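Local atomic coordinates of glutathione S-transferase (Burkholderia xenovorans, PDB entry 2DSA), a protein that belongs to the glutathione S-transferases and reductively dechlorinates metabolites of polychlorinated biphenyls. Residues 67-70 / 71-75; 189-192 / 193-197; 142-146 / 147-151. One frame throughout, in Å; residues are numbered along the deposited sequence.

Contact 1. Residues 67-70 / 71-75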
loop_
_atom_site.group_PDB
_atom_site.type_symbol
_atom_site.label_atom_id
_atom_site.label_comp_id
_atom_site.label_asym_id
_atom_site.label_seq_id
_atom_site.Cartn_x
_atom_site.Cartn_y
_atom_site.Cartn_z
ATOM N N PRO A 67 0.952 6.273 2.657
ATOM C CA PRO A 67 1.981 5.571 3.440
ATOM C C PRO A 67 3.426 6.081 3.304
ATOM O O PRO A 67 4.160 6.066 4.286
ATOM C CB PRO A 67 1.830 4.115 2.967
ATOM C CG PRO A 67 0.349 4.012 2.670
ATOM C CD PRO A 67 0.127 5.309 1.895
ATOM N N ALA A 68 3.827 6.525 2.116
ATOM C CA ALA A 68 5.141 7.165 1.916
ATOM C C ALA A 68 5.231 8.555 2.581
ATOM O O ALA A 68 6.191 8.857 3.312
ATOM C CB ALA A 68 5.449 7.272 0.421
ATOM N N ILE A 69 4.223 9.385 2.326
ATOM C CA ILE A 69 4.128 10.728 2.930
ATOM C C ILE A 69 4.192 10.701 4.458
ATOM O O ILE A 69 4.976 11.438 5.049
ATOM C CB ILE A 69 2.881 11.497 2.452
ATOM C CG1 ILE A 69 3.017 11.844 0.970
ATOM C CG2 ILE A 69 2.612 12.794 3.313
ATOM C CD1 ILE A 69 1.660 12.029 0.252
ATOM N N VAL A 70 3.383 9.856 5.094
ATOM C CA VAL A 70 3.297 9.871 6.549
ATOM C C VAL A 70 4.587 9.361 7.213
ATOM O O VAL A 70 4.906 9.757 8.326
ATOM C CB VAL A 70 1.964 9.224 7.118
ATOM C CG1 VAL A 70 0.750 9.957 6.548
ATOM C CG2 VAL A 70 1.854 7.690 6.850
ATOM N N GLN A 71 5.335 8.515 6.505
ATOM C CA GLN A 71 6.645 8.061 6.975
ATOM C C GLN A 71 7.710 9.171 6.852
ATOM O O GLN A 71 8.511 9.360 7.759
ATOM C CB GLN A 71 7.089 6.791 6.232
ATOM C CG GLN A 71 6.292 5.538 6.642
ATOM C CD GLN A 71 6.800 4.291 5.974
ATOM O OE1 GLN A 71 7.744 3.652 6.462
ATOM N NE2 GLN A 71 6.206 3.943 4.828
ATOM N N TYR A 72 7.716 9.878 5.724
ATOM C CA TYR A 72 8.570 11.037 5.572
ATOM C C TYR A 72 8.303 12.018 6.717
ATOM O O TYR A 72 9.236 12.424 7.414
ATOM C CB TYR A 72 8.415 11.702 4.187
ATOM C CG TYR A 72 9.201 13.007 4.093
ATOM C CD1 TYR A 72 8.605 14.221 4.440
ATOM C CD2 TYR A 72 10.548 13.018 3.716
ATOM C CE1 TYR A 72 9.309 15.412 4.411
ATOM C CE2 TYR A 72 11.262 14.233 3.659
ATOM C CZ TYR A 72 10.631 15.407 4.017
ATOM O OH TYR A 72 11.301 16.594 3.994
ATOM N N VAL A 73 7.034 12.343 6.941
ATOM C CA VAL A 73 6.630 13.271 7.988
ATOM C C VAL A 73 7.121 12.851 9.391
ATOM O O VAL A 73 7.765 13.640 10.111
ATOM C CB VAL A 73 5.100 13.501 7.969
ATOM C CG1 VAL A 73 4.645 14.263 9.221
ATOM C CG2 VAL A 73 4.665 14.240 6.686
ATOM N N ALA A 74 6.843 11.602 9.757
ATOM C CA ALA A 74 7.296 11.051 11.028
ATOM C C ALA A 74 8.823 11.091 11.212
ATOM O O ALA A 74 9.316 11.327 12.314
ATOM C CB ALA A 74 6.782 9.612 11.194
ATOM N N ASP A 75 9.559 10.813 10.144
ATOM C CA ASP A 75 11.026 10.777 10.199
ATOM C C ASP A 75 11.649 12.164 10.413
ATOM O O ASP A 75 12.815 12.255 10.791
ATOM C CB ASP A 75 11.605 10.135 8.934
ATOM C CG ASP A 75 11.426 8.613 8.903
ATOM O OD1 ASP A 75 11.652 8.019 7.829
ATOM O OD2 ASP A 75 11.087 8.012 9.945
#

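Contact 2. Residues 189-192 / 193-197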
loop_
_atom_site.group_PDB
_atom_site.type_symbol
_atom_site.label_atom_id
_atom_site.label_comp_id
_atom_site.label_asym_id
_atom_site.label_seq_id
_atom_site.Cartn_x
_atom_site.Cartn_y
_atom_site.Cartn_z
ATOM N N GLU A 189 -5.393 16.824 20.328
ATOM C CA GLU A 189 -5.500 18.237 19.889
ATOM C C GLU A 189 -5.130 18.474 18.414
ATOM O O GLU A 189 -5.743 19.309 17.761
ATOM C CB GLU A 189 -4.777 19.218 20.842
ATOM C CG GLU A 189 -3.475 18.693 21.454
ATOM C CD GLU A 189 -2.854 19.633 22.517
ATOM O OE1 GLU A 189 -2.670 19.171 23.678
ATOM O OE2 GLU A 189 -2.543 20.817 22.188
ATOM N N ALA A 190 -4.153 17.727 17.896
ATOM C CA ALA A 190 -3.792 17.778 16.470
ATOM C C ALA A 190 -4.888 17.212 15.567
ATOM O O ALA A 190 -5.136 17.736 14.485
ATOM C CB ALA A 190 -2.482 17.057 16.221
ATOM N N VAL A 191 -5.549 16.144 16.010
ATOM C CA VAL A 191 -6.665 15.577 15.240
ATOM C C VAL A 191 -7.824 16.580 15.142
ATOM O O VAL A 191 -8.315 16.861 14.048
ATOM C CB VAL A 191 -7.146 14.218 15.807
ATOM C CG1 VAL A 191 -8.401 13.753 15.084
ATOM C CG2 VAL A 191 -6.050 13.165 15.693
ATOM N N GLN A 192 -8.238 17.138 16.280
ATOM C CA GLN A 192 -9.324 18.137 16.302
ATOM C C GLN A 192 -8.960 19.449 15.593
ATOM O O GLN A 192 -9.822 20.086 14.986
ATOM C CB GLN A 192 -9.814 18.400 17.735
ATOM C CG GLN A 192 -10.599 17.220 18.356
ATOM C CD GLN A 192 -11.904 16.894 17.603
ATOM O OE1 GLN A 192 -12.685 17.792 17.281
ATOM N NE2 GLN A 192 -12.137 15.606 17.326
ATOM N N SER A 193 -7.686 19.842 15.671
ATOM C CA SER A 193 -7.178 21.006 14.942
ATOM C C SER A 193 -7.244 20.826 13.432
ATOM O O SER A 193 -7.557 21.776 12.712
ATOM C CB SER A 193 -5.738 21.312 15.334
ATOM O OG SER A 193 -5.677 21.805 16.657
ATOM N N ALA A 194 -6.940 19.613 12.962
ATOM C CA ALA A 194 -6.985 19.312 11.534
ATOM C C ALA A 194 -8.421 19.308 11.020
ATOM O O ALA A 194 -8.695 19.874 9.959
ATOM C CB ALA A 194 -6.266 17.994 11.216
ATOM N N LEU A 195 -9.336 18.691 11.774
ATOM C CA LEU A 195 -10.773 18.710 11.441
ATOM C C LEU A 195 -11.283 20.146 11.308
ATOM O O LEU A 195 -11.976 20.487 10.354
ATOM C CB LEU A 195 -11.586 17.980 12.518
ATOM C CG LEU A 195 -11.995 16.502 12.418
ATOM C CD1 LEU A 195 -11.278 15.721 11.303
ATOM C CD2 LEU A 195 -11.849 15.816 13.781
ATOM N N ARG A 196 -10.941 20.975 12.288
ATOM C CA ARG A 196 -11.312 22.382 12.274
ATOM C C ARG A 196 -10.723 23.073 11.035
ATOM O O ARG A 196 -11.444 23.744 10.285
ATOM C CB ARG A 196 -10.842 23.050 13.567
ATOM C CG ARG A 196 -11.849 24.019 14.173
ATOM C CD ARG A 196 -11.325 24.652 15.463
ATOM N NE ARG A 196 -10.963 23.652 16.476
ATOM C CZ ARG A 196 -9.724 23.435 16.920
ATOM N NH1 ARG A 196 -8.703 24.163 16.458
ATOM N NH2 ARG A 196 -9.505 22.490 17.844
ATOM N N ALA A 197 -9.428 22.860 10.799
ATOM C CA ALA A 197 -8.720 23.468 9.666
ATOM C C ALA A 197 -9.277 23.067 8.302
ATOM O O ALA A 197 -9.136 23.816 7.335
ATOM C CB ALA A 197 -7.225 23.172 9.736
#

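Contact 3. Residues 142-146 / 147-151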
loop_
_atom_site.group_PDB
_atom_site.type_symbol
_atom_site.label_atom_id
_atom_site.label_comp_id
_atom_site.label_asym_id
_atom_site.label_seq_id
_atom_site.Cartn_x
_atom_site.Cartn_y
_atom_site.Cartn_z
ATOM N N HIS A 142 -7.075 -5.561 22.812
ATOM C CA HIS A 142 -6.300 -5.605 24.055
ATOM C C HIS A 142 -5.139 -4.608 24.090
ATOM O O HIS A 142 -4.370 -4.582 25.057
ATOM C CB HIS A 142 -5.820 -7.038 24.367
ATOM C CG HIS A 142 -6.919 -8.059 24.365
ATOM N ND1 HIS A 142 -7.885 -8.118 25.350
ATOM C CD2 HIS A 142 -7.209 -9.055 23.492
ATOM C CE1 HIS A 142 -8.724 -9.105 25.081
ATOM N NE2 HIS A 142 -8.338 -9.688 23.959
ATOM N N ALA A 143 -5.023 -3.787 23.047
ATOM C CA ALA A 143 -4.007 -2.730 22.995
ATOM C C ALA A 143 -4.610 -1.453 22.395
ATOM O O ALA A 143 -5.466 -1.530 21.509
ATOM C CB ALA A 143 -2.781 -3.200 22.207
ATOM N N PRO A 144 -4.190 -0.272 22.889
ATOM C CA PRO A 144 -4.837 0.961 22.427
ATOM C C PRO A 144 -4.538 1.346 20.964
ATOM O O PRO A 144 -5.379 1.960 20.312
ATOM C CB PRO A 144 -4.313 2.016 23.398
ATOM C CG PRO A 144 -3.016 1.476 23.890
ATOM C CD PRO A 144 -3.140 -0.010 23.891
ATOM N N TYR A 145 -3.358 0.979 20.461
ATOM C CA TYR A 145 -2.944 1.329 19.106
ATOM C C TYR A 145 -2.447 0.105 18.346
ATOM O O TYR A 145 -2.238 -0.952 18.944
ATOM C CB TYR A 145 -1.879 2.437 19.144
ATOM C CG TYR A 145 -2.325 3.616 19.959
ATOM C CD1 TYR A 145 -1.778 3.863 21.214
ATOM C CD2 TYR A 145 -3.336 4.459 19.501
ATOM C CE1 TYR A 145 -2.203 4.937 21.979
ATOM C CE2 TYR A 145 -3.763 5.515 20.254
ATOM C CZ TYR A 145 -3.197 5.746 21.492
ATOM O OH TYR A 145 -3.630 6.809 22.236
ATOM N N LEU A 146 -2.299 0.261 17.028
ATOM C CA LEU A 146 -1.941 -0.829 16.108
ATOM C C LEU A 146 -0.600 -1.510 16.438
ATOM O O LEU A 146 -0.463 -2.740 16.316
ATOM C CB LEU A 146 -1.943 -0.304 14.668
ATOM C CG LEU A 146 -3.089 -0.571 13.668
ATOM C CD1 LEU A 146 -4.358 -1.169 14.271
ATOM C CD2 LEU A 146 -3.388 0.645 12.767
ATOM N N LEU A 147 0.373 -0.706 16.873
ATOM C CA LEU A 147 1.700 -1.207 17.234
ATOM C C LEU A 147 1.885 -1.408 18.745
ATOM O O LEU A 147 2.979 -1.755 19.197
ATOM C CB LEU A 147 2.803 -0.305 16.646
ATOM C CG LEU A 147 2.783 -0.142 15.104
ATOM C CD1 LEU A 147 3.967 0.687 14.615
ATOM C CD2 LEU A 147 2.733 -1.467 14.368
ATOM N N GLY A 148 0.820 -1.197 19.519
ATOM C CA GLY A 148 0.866 -1.415 20.972
ATOM C C GLY A 148 0.427 -0.212 21.777
ATOM O O GLY A 148 -0.690 0.277 21.602
ATOM N N ASP A 149 1.315 0.272 22.645
ATOM C CA ASP A 149 1.023 1.413 23.525
ATOM C C ASP A 149 1.354 2.763 22.898
ATOM O O ASP A 149 0.925 3.807 23.397
ATOM C CB ASP A 149 1.749 1.261 24.868
ATOM C CG ASP A 149 1.275 0.041 25.647
ATOM O OD1 ASP A 149 0.068 -0.003 26.008
ATOM O OD2 ASP A 149 2.102 -0.878 25.872
ATOM N N GLN A 150 2.116 2.742 21.807
ATOM C CA GLN A 150 2.532 3.976 21.158
ATOM C C GLN A 150 1.699 4.289 19.920
ATOM O O GLN A 150 1.620 3.480 18.993
ATOM C CB GLN A 150 4.025 3.928 20.787
ATOM C CG GLN A 150 4.585 5.268 20.266
ATOM C CD GLN A 150 4.917 6.249 21.387
ATOM O OE1 GLN A 150 5.598 5.888 22.352
ATOM N NE2 GLN A 150 4.452 7.499 21.257
ATOM N N LEU A 151 1.105 5.478 19.906
ATOM C CA LEU A 151 0.466 5.993 18.699
ATOM C C LEU A 151 1.484 6.177 17.564
ATOM O O LEU A 151 2.567 6.740 17.760
ATOM C CB LEU A 151 -0.283 7.303 18.970
ATOM C CG LEU A 151 -0.965 7.902 17.730
ATOM C CD1 LEU A 151 -2.443 8.168 17.974
ATOM C CD2 LEU A 151 -0.247 9.151 17.232
#

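Contact 1. Residues 67-70 / 71-75
Q71 reaches back one turn to P67 and binds its carbonyl: NE2 lies 3.0 Å from P67 O in a fairly straight bond (159°). With CG anti to the carbonyl carbon (chi1 -72°) and the chain extended beyond it, the side chain runs back along the helix. P67 O lies almost in the plane of the Q71 amide, whereas NE2 stands above the P67 carbonyl plane. At the other end of that buried amide, OE1 accepts bonds from R91 and Q95, which limits its rotation. On a second buried face the meeting is apolar, I69 CG2 lying 4.2 Å from V73 CG2, and the side chains of I69, V70 and V73 pack on S13, P14 and L18 of helix 12-21. Helix 66-76 packs on the sheet of the thioredoxin-like N-terminal domain, and P67, at its start, lies beside the bound glutathione. Main-chain bonds such as V73 N to I69 O (2.9 Å) join the turns beneath these side chains. The partly exposed side is looser: Y72 touches 67-70 through CB, 3.6 Å from I69 O, and its ring (CG anti to the backbone N, chi1 174°) turns outward to meet Y92 of the second subunit edge-to-face.

Contact 2. Residues 189-192 / 193-197
Four successive main-chain bonds, from S193 N on E189 O to R196 N on Q192 O, join 189-192 to 193-197 as consecutive turns of one alpha helix, with L195 N bonded to V191 O at 3.1 Å and 169°. The side chains add to this frame in three places. S193 OG, anti to the carbonyl carbon (chi1 -70°), folds back beside its own backbone N and donates to E189 O at 2.7 Å. Since S193 N also binds that oxygen, at 2.9 Å, one carbonyl is gripped by two donors that arrive from opposite faces of its plane.

On the buried side V191 CG1 meets L195 CD2 at 4.2 Å, while V191 and A190 also pack on helix 12-21. This short helix near the C-terminus thereby lies against the thioredoxin-like domain. L195 CD2 serves a second neighbour, Q192 NE2, at 3.6 Å. The glutamine is bent at chi2 (-63°), which brings its amide across the leucine branch at a slant, and NE2 finds its polar partner in G186 O, just before the helix.

R196 occupies the exposed side. Bent at chi3, its chain carries the guanidinium back along the helix, where Q192 O lies over one face of the group, toward the rim and 3.7 Å from NH2. The guanidinium charge may weakly polarise this carbonyl, whose hydrogen bond comes from R196 N, whereas the serine hydroxyl is satisfied within the helix by a carbonyl one turn back.

Contact 3. Residues 142-146 / 147-151
Y145 and G148 clasp each other through two backbone bonds, Y145 N to G148 O at 3.0 Å and G148 N to Y145 O at 3.1 Å. The second closes a type I beta turn, and the pair together make a single antiparallel, hydrogen-bonded bridge. The two bonds differ: Y145 N approaches nearly along the C=O axis of G148, whereas G148 N stands well above the carbonyl plane of Y145, at a C=O...N angle of 109°. G148 takes backbone angles (phi 126°, psi -122°) that suit a residue with no side chain, because a CB there would press on the carbonyl oxygen of L147.

The Y145 ring lies between two side chains. L151 CB sits over the centre of one face in a CH-pi contact, 4.0 Å from the centroid, and P144 CB covers the rim of the opposite face. Branch CD1 of L151 also meets CE2 of the ring at 3.7 Å, while D149 O approaches its edge, 3.5 Å from CD1. L147, at the turn's corner, leads its side chain into H93, L94 and W97 of helix 89-109. The turn precedes helix 153-163; in sequence, S152 and D155 at its start match the N-capping box known from glutathione S-transferases. Backbone polar groups are met within the turn, by D155 (from L146 N) and by R184 (at P144 O), and both faces of the tyrosine ring carry apolar contacts.

Three local contacts sit at different distances from the ligands. In contact 1 the side chain of P67 is about 4 Å from a bound glutathione; in contact 2 the side chain of L195 is about 9 Å from the bound dienoic acid HPX and about 14 Å from glutathione; in contact 3 the side chain of L146 is about 14 Å from a glutathione. None touches another: nearest atoms are about 10 Å apart between contacts 1 and 2, 8 Å between 1 and 3, and 7 Å between 2 and 3. Shared helices relate them instead. Contacts 1 and 2 both pack on helix 12-21, while contacts 1 and 3 both lean on helices 89-109 and 153-163.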